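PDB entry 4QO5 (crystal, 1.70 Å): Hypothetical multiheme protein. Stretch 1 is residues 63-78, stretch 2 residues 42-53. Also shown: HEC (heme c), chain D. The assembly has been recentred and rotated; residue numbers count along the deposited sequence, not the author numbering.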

# COMPACT_ATOMS: atom_id res chain seq x y z
N THR A 63 13.48 -36.83 -6.19
CA THR A 63 14.06 -38.03 -5.60
C THR A 63 13.83 -39.20 -6.54
O THR A 63 12.69 -39.45 -6.93
CB THR A 63 13.45 -38.35 -4.23
OG1 THR A 63 13.57 -37.22 -3.36
CG2 THR A 63 14.17 -39.55 -3.60
N PRO A 64 14.89 -39.93 -6.93
CA PRO A 64 14.71 -41.04 -7.86
C PRO A 64 13.64 -42.02 -7.38
O PRO A 64 13.56 -42.26 -6.19
CB PRO A 64 16.08 -41.72 -7.87
CG PRO A 64 17.03 -40.62 -7.54
CD PRO A 64 16.31 -39.74 -6.57
N LEU A 65 12.85 -42.56 -8.31
CA LEU A 65 11.72 -43.39 -7.92
C LEU A 65 12.15 -44.56 -7.05
O LEU A 65 11.48 -44.87 -6.06
CB LEU A 65 10.95 -43.90 -9.14
CG LEU A 65 9.63 -44.63 -8.84
CD1 LEU A 65 8.60 -43.77 -8.09
CD2 LEU A 65 9.03 -45.13 -10.15
N ASP A 66 13.28 -45.20 -7.39
CA ASP A 66 13.72 -46.35 -6.62
C ASP A 66 14.26 -46.00 -5.22
O ASP A 66 14.56 -46.89 -4.42
CB ASP A 66 14.73 -47.22 -7.40
CG ASP A 66 16.01 -46.47 -7.77
OD1 ASP A 66 16.17 -45.30 -7.37
OD2 ASP A 66 16.86 -47.06 -8.47
N GLU A 67 14.37 -44.71 -4.93
CA GLU A 67 14.78 -44.25 -3.61
C GLU A 67 13.61 -43.67 -2.80
O GLU A 67 13.79 -43.23 -1.67
CB GLU A 67 15.90 -43.22 -3.72
CG GLU A 67 17.15 -43.81 -4.38
CD GLU A 67 18.35 -42.88 -4.31
OE1 GLU A 67 18.67 -42.41 -3.19
OE2 GLU A 67 18.96 -42.61 -5.36
N ILE A 68 12.43 -43.64 -3.41
CA ILE A 68 11.21 -43.27 -2.70
C ILE A 68 10.66 -44.56 -2.12
O ILE A 68 10.61 -45.57 -2.83
CB ILE A 68 10.17 -42.64 -3.65
CG1 ILE A 68 10.70 -41.32 -4.22
CG2 ILE A 68 8.81 -42.42 -2.96
CD1 ILE A 68 9.71 -40.64 -5.20
N PRO A 69 10.26 -44.56 -0.85
CA PRO A 69 9.74 -45.79 -0.22
C PRO A 69 8.59 -46.41 -1.03
O PRO A 69 7.70 -45.70 -1.51
CB PRO A 69 9.23 -45.30 1.14
CG PRO A 69 10.05 -44.07 1.44
CD PRO A 69 10.31 -43.42 0.09
N ALA A 70 8.64 -47.72 -1.20
CA ALA A 70 7.70 -48.45 -2.05
C ALA A 70 6.23 -48.16 -1.75
O ALA A 70 5.42 -48.05 -2.66
CB ALA A 70 7.96 -49.96 -1.97
N ASN A 71 5.89 -48.03 -0.47
CA ASN A 71 4.51 -47.75 -0.08
C ASN A 71 4.02 -46.34 -0.49
O ASN A 71 2.83 -46.05 -0.40
CB ASN A 71 4.31 -47.93 1.42
CG ASN A 71 4.97 -46.84 2.24
OD1 ASN A 71 6.14 -46.52 2.05
ND2 ASN A 71 4.21 -46.25 3.15
N LEU A 72 4.94 -45.48 -0.94
CA LEU A 72 4.57 -44.12 -1.35
C LEU A 72 4.52 -43.94 -2.86
O LEU A 72 4.03 -42.92 -3.35
CB LEU A 72 5.55 -43.09 -0.76
CG LEU A 72 5.65 -42.96 0.76
CD1 LEU A 72 6.77 -42.00 1.16
CD2 LEU A 72 4.33 -42.50 1.35
N ARG A 73 5.05 -44.92 -3.60
CA ARG A 73 5.23 -44.75 -5.05
C ARG A 73 3.93 -44.69 -5.85
O ARG A 73 3.83 -43.96 -6.85
CB ARG A 73 6.09 -45.86 -5.62
CG ARG A 73 7.52 -45.81 -5.15
CD ARG A 73 8.34 -46.96 -5.71
NE ARG A 73 9.61 -47.03 -5.00
CZ ARG A 73 10.29 -48.14 -4.76
NH1 ARG A 73 9.83 -49.32 -5.16
NH2 ARG A 73 11.43 -48.07 -4.09
N ASN A 74 2.94 -45.47 -5.42
CA ASN A 74 1.74 -45.67 -6.22
C ASN A 74 0.46 -45.12 -5.60
O ASN A 74 -0.64 -45.52 -5.97
CB ASN A 74 1.59 -47.15 -6.58
CG ASN A 74 2.81 -47.71 -7.30
OD1 ASN A 74 3.51 -48.58 -6.77
ND2 ASN A 74 3.07 -47.20 -8.50
N VAL A 75 0.62 -44.20 -4.65
CA VAL A 75 -0.53 -43.46 -4.13
C VAL A 75 -0.29 -41.97 -4.25
O VAL A 75 0.87 -41.53 -4.32
CB VAL A 75 -0.85 -43.83 -2.65
CG1 VAL A 75 -1.32 -45.28 -2.55
CG2 VAL A 75 0.35 -43.59 -1.74
N VAL A 76 -1.38 -41.19 -4.30
CA VAL A 76 -1.25 -39.74 -4.31
C VAL A 76 -0.75 -39.32 -2.94
O VAL A 76 -0.77 -40.12 -1.99
CB VAL A 76 -2.58 -39.02 -4.68
CG1 VAL A 76 -3.01 -39.41 -6.10
CG2 VAL A 76 -3.70 -39.34 -3.66
N VAL A 77 -0.26 -38.09 -2.84
CA VAL A 77 0.34 -37.60 -1.61
C VAL A 77 -0.76 -37.03 -0.71
O VAL A 77 -1.11 -35.84 -0.82
CB VAL A 77 1.36 -36.51 -1.91
CG1 VAL A 77 2.18 -36.17 -0.67
CG2 VAL A 77 2.25 -36.95 -3.04
N GLY A 78 -1.29 -37.90 0.14
CA GLY A 78 -2.40 -37.57 1.03
C GLY A 78 -1.94 -37.30 2.45
O GLY A 78 -0.74 -37.29 2.73
FE HEC D . 5.39 -32.58 -3.42
CHA HEC D . 4.36 -31.71 -6.57
CHB HEC D . 5.99 -29.27 -2.72
CHC HEC D . 6.03 -33.43 -0.25
CHD HEC D . 5.25 -35.91 -4.23
NA HEC D . 5.18 -30.82 -4.44
C1A HEC D . 4.73 -30.69 -5.74
C2A HEC D . 4.68 -29.28 -6.06
C3A HEC D . 5.14 -28.61 -4.99
C4A HEC D . 5.46 -29.57 -3.96
CMA HEC D . 5.30 -27.09 -4.83
CAA HEC D . 4.22 -28.70 -7.44
CBA HEC D . 2.77 -28.22 -7.28
CGA HEC D . 2.31 -27.46 -8.51
O1A HEC D . 2.90 -27.60 -9.61
O2A HEC D . 1.32 -26.70 -8.37
NB HEC D . 5.95 -31.55 -1.90
C1B HEC D . 6.06 -30.19 -1.72
C2B HEC D . 6.25 -29.90 -0.34
C3B HEC D . 6.19 -31.08 0.32
C4B HEC D . 6.02 -32.12 -0.63
CMB HEC D . 6.40 -28.45 0.17
CAB HEC D . 6.21 -31.52 1.78
CBB HEC D . 5.46 -30.49 2.70
NC HEC D . 5.67 -34.32 -2.43
C1C HEC D . 5.87 -34.48 -1.09
C2C HEC D . 6.16 -35.89 -0.81
C3C HEC D . 5.62 -36.54 -1.87
C4C HEC D . 5.51 -35.58 -2.94
CMC HEC D . 6.10 -36.36 0.66
CAC HEC D . 5.43 -38.05 -2.21
CBC HEC D . 5.17 -39.04 -1.05
ND HEC D . 4.90 -33.63 -5.08
C1D HEC D . 4.88 -35.01 -5.19
C2D HEC D . 4.40 -35.40 -6.48
C3D HEC D . 4.13 -34.10 -7.23
C4D HEC D . 4.48 -33.05 -6.30
CMD HEC D . 4.20 -36.82 -7.04
CAD HEC D . 3.60 -34.01 -8.67
CBD HEC D . 4.83 -33.85 -9.57
CGD HEC D . 4.48 -33.90 -11.03
O1D HEC D . 5.43 -33.81 -11.89
O2D HEC D . 3.27 -34.02 -11.34
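Stretch 2 42-53: KMAHVTPAEAWQ

Stretch 2 lies on stretch 1 as a loop-and-helix packing fixed by three spaced hydrogen bonds, with apolar side chains filling between them. It begins as a 3-10 turn, Lys42 to Ala44, passes through an extended Val46 and Thr47, and enters a helix at Pro48. The two chains run in opposite senses: Met43 sits by Val77, Thr47 by Val76, Pro48 by Arg73, and Trp52 reaches back to Thr63.

At the first end, Val77 N donates to Met43 O (2.9 Å) and Val77 CB packs on Met43 CB at 3.8 Å, while Met43 SD binds the heme iron, HEC FE, at 2.4 Å. Val76 CG1 lies 3.4 Å from Ala44 O, against the backbone of the turn.

In the middle, Thr47 caps the helix, its OG1 accepting from Glu50 N (3.0 Å). Ala49 N, in the helix's first turn, donates instead across the contact to Arg73 O (2.9 Å). Pro48, with no amide hydrogen to place, sets CB toward Ile68 CD1 at 3.8 Å.

One turn on, Trp52 points toward stretch 1. Its NE1 donates to Thr63 O (2.8 Å) at the ring edge, and Leu65 CB covers a face, 3.9 Å from Trp52 CD1. Leu65 CD2 also meets Ala49 CB at 4.2 Å.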

# COMPACT_ATOMS: atom_id res chain seq x y z
N LYS A 42 -1.81 -30.26 -6.69
CA LYS A 42 -1.39 -31.23 -7.69
C LYS A 42 -1.05 -32.56 -7.01
O LYS A 42 -1.29 -33.62 -7.57
CB LYS A 42 -0.18 -30.69 -8.45
CG LYS A 42 0.20 -31.47 -9.69
CD LYS A 42 1.20 -30.63 -10.51
CE LYS A 42 1.33 -31.12 -11.93
NZ LYS A 42 2.40 -30.36 -12.66
N MET A 43 -0.53 -32.49 -5.80
CA MET A 43 -0.14 -33.69 -5.06
C MET A 43 -1.29 -34.65 -4.72
O MET A 43 -1.06 -35.84 -4.51
CB MET A 43 0.62 -33.31 -3.80
CG MET A 43 2.08 -33.11 -4.10
SD MET A 43 3.11 -32.69 -2.69
CE MET A 43 2.62 -31.00 -2.39
N ALA A 44 -2.51 -34.14 -4.67
CA ALA A 44 -3.67 -34.99 -4.37
C ALA A 44 -4.09 -35.82 -5.59
O ALA A 44 -4.96 -36.69 -5.48
CB ALA A 44 -4.85 -34.12 -3.89
N HIS A 45 -3.49 -35.54 -6.74
CA HIS A 45 -3.95 -36.15 -8.00
C HIS A 45 -2.86 -36.86 -8.80
O HIS A 45 -3.12 -37.41 -9.87
CB HIS A 45 -4.59 -35.07 -8.87
CG HIS A 45 -5.69 -34.35 -8.16
ND1 HIS A 45 -6.98 -34.82 -8.12
CD2 HIS A 45 -5.68 -33.23 -7.39
CE1 HIS A 45 -7.73 -34.01 -7.38
NE2 HIS A 45 -6.96 -33.04 -6.93
N VAL A 46 -1.63 -36.84 -8.29
CA VAL A 46 -0.51 -37.43 -9.01
C VAL A 46 0.30 -38.31 -8.05
O VAL A 46 0.61 -37.90 -6.94
CB VAL A 46 0.44 -36.36 -9.57
CG1 VAL A 46 1.59 -37.01 -10.39
CG2 VAL A 46 -0.34 -35.34 -10.44
N THR A 47 0.64 -39.52 -8.48
CA THR A 47 1.52 -40.38 -7.68
C THR A 47 2.98 -40.14 -8.09
O THR A 47 3.24 -39.65 -9.20
CB THR A 47 1.21 -41.87 -7.89
OG1 THR A 47 1.69 -42.29 -9.17
CG2 THR A 47 -0.27 -42.15 -7.79
N PRO A 48 3.94 -40.44 -7.19
CA PRO A 48 5.35 -40.31 -7.55
C PRO A 48 5.73 -41.13 -8.78
O PRO A 48 6.49 -40.65 -9.62
CB PRO A 48 6.06 -40.84 -6.30
CG PRO A 48 5.13 -40.41 -5.18
CD PRO A 48 3.76 -40.69 -5.75
N ALA A 49 5.17 -42.33 -8.91
CA ALA A 49 5.44 -43.16 -10.08
C ALA A 49 4.92 -42.51 -11.38
O ALA A 49 5.56 -42.61 -12.43
CB ALA A 49 4.86 -44.55 -9.90
N GLU A 50 3.76 -41.85 -11.30
CA GLU A 50 3.22 -41.11 -12.44
C GLU A 50 4.06 -39.89 -12.79
O GLU A 50 4.28 -39.60 -13.96
CB GLU A 50 1.76 -40.69 -12.18
CG GLU A 50 0.81 -41.89 -12.22
CD GLU A 50 -0.58 -41.61 -11.64
OE1 GLU A 50 -1.44 -42.50 -11.78
OE2 GLU A 50 -0.80 -40.52 -11.05
N ALA A 51 4.50 -39.16 -11.77
CA ALA A 51 5.33 -37.98 -12.01
C ALA A 51 6.63 -38.37 -12.70
O ALA A 51 7.11 -37.66 -13.59
CB ALA A 51 5.60 -37.24 -10.73
N TRP A 52 7.20 -39.50 -12.29
CA TRP A 52 8.44 -39.96 -12.91
C TRP A 52 8.32 -40.37 -14.39
O TRP A 52 9.32 -40.50 -15.08
CB TRP A 52 9.15 -41.04 -12.07
CG TRP A 52 10.10 -40.41 -11.10
CD1 TRP A 52 9.92 -40.23 -9.76
CD2 TRP A 52 11.36 -39.82 -11.42
NE1 TRP A 52 11.00 -39.58 -9.22
CE2 TRP A 52 11.90 -39.31 -10.22
CE3 TRP A 52 12.09 -39.66 -12.60
CZ2 TRP A 52 13.13 -38.66 -10.17
CZ3 TRP A 52 13.32 -39.02 -12.55
CH2 TRP A 52 13.82 -38.53 -11.34
N GLN A 53 7.09 -40.54 -14.88
CA GLN A 53 6.87 -40.86 -16.29
C GLN A 53 6.98 -39.62 -17.18
O GLN A 53 7.15 -39.75 -18.39
CB GLN A 53 5.50 -41.49 -16.50
CG GLN A 53 5.33 -42.85 -15.85
CD GLN A 53 3.88 -43.30 -15.83
OE1 GLN A 53 3.08 -42.88 -16.67
NE2 GLN A 53 3.53 -44.14 -14.86
O HOH W 1 1.44 -44.99 -9.60